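Local coordinates for ferric-siderophore receptor protein (Streptomyces coelicolor, PDB 2X4L) that probably binds ferric siderophores outside the cell membrane and hands them on for uptake into the cell, at residues 147-160 with 298-310. Numbering follows the deposited sequence.
Sequences VFDRQLTQPLQRMW and PEPILSYDKCTPL
L302 pushes its two methyls into a pocket lined by V147, L152, P155 and M159: CD1 lies 3.8 Å from V147 CG1, and CD2 3.9 Å from both L152 CD1 and P155 CB. A branched leucine suits this place because each arm can meet a different wall. With CG anti to the carbonyl carbon (chi1 -64°), both methyls are carried toward V147, L152 and P155. M159 packs its CG 3.2 Å from L302 O. L156 fills the next gap: its CD2 reaches L302 C at 3.5 Å and C307 SG at 3.8 Å, while its CB and CD1 lie against one face of the Y304 ring near CE1. C307 SG also touches a methyl of L152. W160 comes to the edge of the Y304 ring at CE2, rim to rim, the planes at 74°.

No direct hydrogen bond joins the segments. One water donates to both L156 O and L302 O, bridging them; L156 O takes it in addition to its helical bond from W160 N. The backbone of L302 makes an inverse gamma turn, and S303, next in the chain, caps helix 304-320, its OG accepting from K306 N and also bonded to D60.

The short helical segments run nearly antiparallel, at 160°. Helix 173-195 touches L156, W160 and Y304, while V54 of helix 52-60 meets M159; V147 directly follows strand 142-146, an outermost strand of the five-stranded parallel sheet.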
loop_
_atom_site.group_PDB
_atom_site.type_symbol
_atom_site.label_atom_id
_atom_site.label_comp_id
_atom_site.label_asym_id
_atom_site.label_seq_id
_atom_site.Cartn_x
_atom_site.Cartn_y
_atom_site.Cartn_z
ATOM N N VAL A 147 1.318 -5.794 7.163
ATOM C CA VAL A 147 0.212 -4.921 6.762
ATOM C C VAL A 147 -1.111 -5.745 6.703
ATOM O O VAL A 147 -1.966 -5.511 5.773
ATOM C CB VAL A 147 0.486 -4.201 5.425
ATOM C CG1 VAL A 147 1.632 -3.234 5.572
ATOM C CG2 VAL A 147 0.810 -5.216 4.296
ATOM N N PHE A 148 -1.245 -6.645 7.660
ATOM C CA PHE A 148 -2.449 -7.526 7.806
ATOM C C PHE A 148 -3.230 -7.158 9.071
ATOM O O PHE A 148 -2.662 -7.250 10.155
ATOM C CB PHE A 148 -2.019 -9.023 7.889
ATOM C CG PHE A 148 -3.186 -9.982 8.013
ATOM C CD1 PHE A 148 -4.310 -9.987 7.141
ATOM C CD2 PHE A 148 -3.154 -10.920 9.024
ATOM C CE1 PHE A 148 -5.342 -10.899 7.332
ATOM C CE2 PHE A 148 -4.183 -11.795 9.224
ATOM C CZ PHE A 148 -5.281 -11.800 8.401
ATOM N N ASP A 149 -4.516 -6.804 8.930
ATOM C CA ASP A 149 -5.418 -6.927 10.117
ATOM C C ASP A 149 -4.921 -6.011 11.228
ATOM O O ASP A 149 -4.808 -6.389 12.430
ATOM C CB ASP A 149 -5.535 -8.393 10.578
ATOM C CG ASP A 149 -6.801 -8.650 11.395
ATOM O OD1 ASP A 149 -7.719 -7.832 11.469
ATOM O OD2 ASP A 149 -6.827 -9.752 12.044
ATOM N N ARG A 150 -4.638 -4.773 10.854
ATOM C CA ARG A 150 -4.219 -3.740 11.806
ATOM C C ARG A 150 -4.382 -2.363 11.147
ATOM O O ARG A 150 -4.590 -2.295 9.938
ATOM C CB ARG A 150 -2.772 -3.925 12.244
ATOM C CG ARG A 150 -1.785 -3.795 11.063
ATOM C CD ARG A 150 -0.367 -4.411 11.350
ATOM N NE ARG A 150 -0.485 -5.805 11.693
ATOM C CZ ARG A 150 0.458 -6.436 12.422
ATOM N NH1 ARG A 150 1.530 -5.790 12.864
ATOM N NH2 ARG A 150 0.302 -7.733 12.720
ATOM N N GLN A 151 -4.259 -1.262 11.914
ATOM C CA GLN A 151 -4.341 0.034 11.344
ATOM C C GLN A 151 -3.011 0.512 10.876
ATOM O O GLN A 151 -1.978 0.145 11.406
ATOM C CB GLN A 151 -4.872 1.030 12.378
ATOM C CG GLN A 151 -6.354 0.727 12.729
ATOM C CD GLN A 151 -6.876 1.638 13.788
ATOM O OE1 GLN A 151 -6.503 2.801 13.889
ATOM N NE2 GLN A 151 -7.864 1.121 14.547
ATOM N N LEU A 152 -3.073 1.356 9.863
ATOM C CA LEU A 152 -1.918 1.908 9.171
ATOM C C LEU A 152 -0.817 2.480 10.081
ATOM O O LEU A 152 0.297 2.439 9.764
ATOM C CB LEU A 152 -2.396 2.979 8.213
ATOM C CG LEU A 152 -1.446 3.687 7.280
ATOM C CD1 LEU A 152 -0.721 2.705 6.327
ATOM C CD2 LEU A 152 -2.025 4.876 6.550
ATOM N N THR A 153 -1.213 3.055 11.197
ATOM C CA THR A 153 -0.248 3.685 12.072
ATOM C C THR A 153 0.761 2.653 12.604
ATOM O O THR A 153 1.852 3.001 12.882
ATOM C CB THR A 153 -0.984 4.390 13.244
ATOM O OG1 THR A 153 -1.973 3.522 13.688
ATOM C CG2 THR A 153 -1.623 5.691 12.770
ATOM N N GLN A 154 0.327 1.398 12.687
ATOM C CA GLN A 154 1.178 0.299 13.122
ATOM C C GLN A 154 2.397 0.154 12.219
ATOM O O GLN A 154 3.508 0.510 12.613
ATOM C CB GLN A 154 0.387 -1.011 13.152
ATOM C CG GLN A 154 1.171 -2.196 13.694
ATOM C CD GLN A 154 0.418 -2.947 14.775
ATOM O OE1 GLN A 154 -0.810 -2.897 14.841
ATOM N NE2 GLN A 154 1.154 -3.649 15.628
ATOM N N PRO A 155 2.197 -0.367 11.011
ATOM C CA PRO A 155 3.328 -0.537 10.096
ATOM C C PRO A 155 4.066 0.754 9.807
ATOM O O PRO A 155 5.214 0.681 9.477
ATOM C CB PRO A 155 2.669 -1.132 8.848
ATOM C CG PRO A 155 1.205 -0.724 8.935
ATOM C CD PRO A 155 0.945 -0.854 10.415
ATOM N N LEU A 156 3.407 1.919 9.917
ATOM C CA LEU A 156 4.191 3.186 9.769
ATOM C C LEU A 156 5.230 3.337 10.854
ATOM O O LEU A 156 6.387 3.690 10.604
ATOM C CB LEU A 156 3.272 4.407 9.760
ATOM C CG LEU A 156 2.544 4.600 8.422
ATOM C CD1 LEU A 156 1.508 5.756 8.549
ATOM C CD2 LEU A 156 3.534 5.028 7.384
ATOM N N GLN A 157 4.823 3.085 12.078
ATOM C CA GLN A 157 5.840 3.259 13.097
ATOM C C GLN A 157 6.865 2.114 13.027
ATOM O O GLN A 157 8.049 2.409 13.271
ATOM C CB GLN A 157 5.207 3.445 14.393
ATOM C CG GLN A 157 4.457 2.333 14.935
ATOM C CD GLN A 157 4.360 2.520 16.440
ATOM O OE1 GLN A 157 3.284 2.861 16.971
ATOM N NE2 GLN A 157 5.496 2.379 17.125
ATOM N N ARG A 158 6.454 0.887 12.621
ATOM C CA ARG A 158 7.396 -0.298 12.538
ATOM C C ARG A 158 8.462 0.028 11.420
ATOM O O ARG A 158 9.691 -0.188 11.542
ATOM C CB ARG A 158 6.672 -1.611 12.219
ATOM C CG ARG A 158 5.718 -2.158 13.355
ATOM C CD ARG A 158 6.550 -2.600 14.566
ATOM N NE ARG A 158 7.133 -3.925 14.286
ATOM C CZ ARG A 158 8.382 -4.291 14.504
ATOM N NH1 ARG A 158 9.318 -3.440 14.996
ATOM N NH2 ARG A 158 8.681 -5.543 14.233
ATOM N N MET A 159 7.999 0.555 10.267
ATOM C CA MET A 159 8.912 0.956 9.177
ATOM C C MET A 159 9.854 2.108 9.571
ATOM O O MET A 159 11.029 2.154 9.153
ATOM C CB MET A 159 8.090 1.349 7.940
ATOM C CG MET A 159 8.974 1.582 6.651
ATOM S SD MET A 159 9.864 0.066 6.109
ATOM C CE MET A 159 8.502 -0.786 5.339
ATOM N N TRP A 160 9.322 3.077 10.345
ATOM C CA TRP A 160 10.154 4.128 10.900
ATOM C C TRP A 160 11.256 3.566 11.783
ATOM O O TRP A 160 12.440 3.959 11.645
ATOM C CB TRP A 160 9.226 5.052 11.647
ATOM C CG TRP A 160 9.804 6.041 12.553
ATOM C CD1 TRP A 160 10.555 5.806 13.667
ATOM C CD2 TRP A 160 9.567 7.438 12.516
ATOM N NE1 TRP A 160 10.913 6.969 14.252
ATOM C CE2 TRP A 160 10.285 8.000 13.595
ATOM C CE3 TRP A 160 8.880 8.279 11.638
ATOM C CZ2 TRP A 160 10.320 9.374 13.850
ATOM C CZ3 TRP A 160 8.876 9.645 11.896
ATOM C CH2 TRP A 160 9.607 10.184 13.008
ATOM N N PRO A 298 -4.082 0.471 -2.023
ATOM C CA PRO A 298 -4.251 -0.664 -1.103
ATOM C C PRO A 298 -2.908 -1.171 -0.578
ATOM O O PRO A 298 -2.889 -1.912 0.362
ATOM C CB PRO A 298 -4.947 -1.761 -1.960
ATOM C CG PRO A 298 -5.536 -0.928 -3.106
ATOM C CD PRO A 298 -4.475 0.144 -3.399
ATOM N N GLU A 299 -1.806 -0.752 -1.215
ATOM C CA GLU A 299 -0.434 -1.015 -0.662
ATOM C C GLU A 299 0.192 0.346 -0.362
ATOM O O GLU A 299 1.025 0.851 -1.149
ATOM C CB GLU A 299 0.429 -1.734 -1.672
ATOM C CG GLU A 299 -0.136 -3.166 -1.919
ATOM C CD GLU A 299 0.799 -4.001 -2.749
ATOM O OE1 GLU A 299 2.013 -4.046 -2.463
ATOM O OE2 GLU A 299 0.317 -4.601 -3.757
ATOM N N PRO A 300 -0.182 1.008 0.724
ATOM C CA PRO A 300 0.488 2.275 1.073
ATOM C C PRO A 300 1.985 2.047 1.112
ATOM O O PRO A 300 2.487 0.966 1.508
ATOM C CB PRO A 300 -0.024 2.573 2.507
ATOM C CG PRO A 300 -1.418 1.916 2.483
ATOM C CD PRO A 300 -1.210 0.610 1.736
ATOM N N ILE A 301 2.715 3.078 0.675
ATOM C CA ILE A 301 4.166 3.141 0.884
ATOM C C ILE A 301 4.299 3.627 2.305
ATOM O O ILE A 301 3.810 4.694 2.700
ATOM C CB ILE A 301 4.787 4.149 -0.078
ATOM C CG1 ILE A 301 4.610 3.701 -1.546
ATOM C CG2 ILE A 301 6.229 4.404 0.313
ATOM C CD1 ILE A 301 4.856 4.880 -2.563
ATOM N N LEU A 302 4.972 2.814 3.106
ATOM C CA LEU A 302 4.985 2.985 4.572
ATOM C C LEU A 302 5.980 4.084 5.092
ATOM O O LEU A 302 6.807 3.819 5.969
ATOM C CB LEU A 302 5.184 1.629 5.206
ATOM C CG LEU A 302 4.066 0.605 4.964
ATOM C CD1 LEU A 302 4.514 -0.782 5.404
ATOM C CD2 LEU A 302 2.803 1.064 5.655
ATOM N N SER A 303 5.873 5.275 4.485
ATOM C CA SER A 303 6.475 6.485 5.033
ATOM C C SER A 303 5.366 7.467 5.352
ATOM O O SER A 303 4.324 7.474 4.741
ATOM C CB SER A 303 7.488 7.151 4.111
ATOM O OG SER A 303 6.826 7.603 2.960
ATOM N N TYR A 304 5.606 8.285 6.372
ATOM C CA TYR A 304 4.587 9.322 6.641
ATOM C C TYR A 304 4.388 10.207 5.442
ATOM O O TYR A 304 3.214 10.574 5.145
ATOM C CB TYR A 304 4.933 10.147 7.930
ATOM C CG TYR A 304 4.853 9.270 9.165
ATOM C CD1 TYR A 304 3.615 8.834 9.679
ATOM C CD2 TYR A 304 6.036 8.779 9.767
ATOM C CE1 TYR A 304 3.548 7.959 10.799
ATOM C CE2 TYR A 304 5.962 7.932 10.862
ATOM C CZ TYR A 304 4.749 7.580 11.398
ATOM O OH TYR A 304 4.689 6.731 12.452
ATOM N N ASP A 305 5.441 10.504 4.708
ATOM C CA ASP A 305 5.366 11.344 3.561
ATOM C C ASP A 305 4.361 10.792 2.555
ATOM O O ASP A 305 3.602 11.537 1.935
ATOM C CB ASP A 305 6.770 11.397 2.947
ATOM C CG ASP A 305 6.793 12.180 1.792
ATOM O OD1 ASP A 305 7.341 13.275 1.841
ATOM O OD2 ASP A 305 6.126 11.741 0.853
ATOM N N LYS A 306 4.498 9.513 2.297
ATOM C CA LYS A 306 3.585 8.934 1.299
ATOM C C LYS A 306 2.222 8.525 1.767
ATOM O O LYS A 306 1.313 8.252 0.969
ATOM C CB LYS A 306 4.260 7.724 0.632
ATOM C CG LYS A 306 5.492 8.054 -0.168
ATOM C CD LYS A 306 5.188 8.912 -1.370
ATOM C CE LYS A 306 6.490 9.357 -2.097
ATOM N NZ LYS A 306 7.382 10.214 -1.185
ATOM N N CYS A 307 2.022 8.518 3.078
ATOM C CA CYS A 307 0.657 8.234 3.588
ATOM C C CYS A 307 -0.158 9.488 3.876
ATOM O O CYS A 307 -1.371 9.456 3.967
ATOM C CB CYS A 307 0.761 7.424 4.910
ATOM S SG CYS A 307 1.184 5.648 4.465
ATOM N N THR A 308 0.509 10.613 4.089
ATOM C CA THR A 308 -0.164 11.911 4.278
ATOM C C THR A 308 -1.133 12.191 3.153
ATOM O O THR A 308 -2.320 12.550 3.375
ATOM C CB THR A 308 0.811 13.057 4.523
ATOM O OG1 THR A 308 1.525 12.761 5.713
ATOM C CG2 THR A 308 0.128 14.455 4.736
ATOM N N PRO A 309 -0.750 11.965 1.845
ATOM C CA PRO A 309 -1.709 12.267 0.785
ATOM C C PRO A 309 -2.921 11.344 0.810
ATOM O O PRO A 309 -3.997 11.668 0.326
ATOM C CB PRO A 309 -0.868 12.139 -0.513
ATOM C CG PRO A 309 0.489 12.359 -0.094
ATOM C CD PRO A 309 0.636 11.852 1.330
ATOM N N LEU A 310 -2.748 10.131 1.334
ATOM C CA LEU A 310 -3.876 9.229 1.345
ATOM C C LEU A 310 -4.973 9.829 2.270
ATOM O O LEU A 310 -6.177 9.768 1.925
ATOM C CB LEU A 310 -3.489 7.840 1.877
ATOM C CG LEU A 310 -2.318 7.135 1.215
ATOM C CD1 LEU A 310 -2.089 5.775 1.838
ATOM C CD2 LEU A 310 -2.547 7.059 -0.344
HETATM O O HOH W 1 2.519 5.869 13.072
HETATM O O HOH W 2 7.150 5.073 8.405
#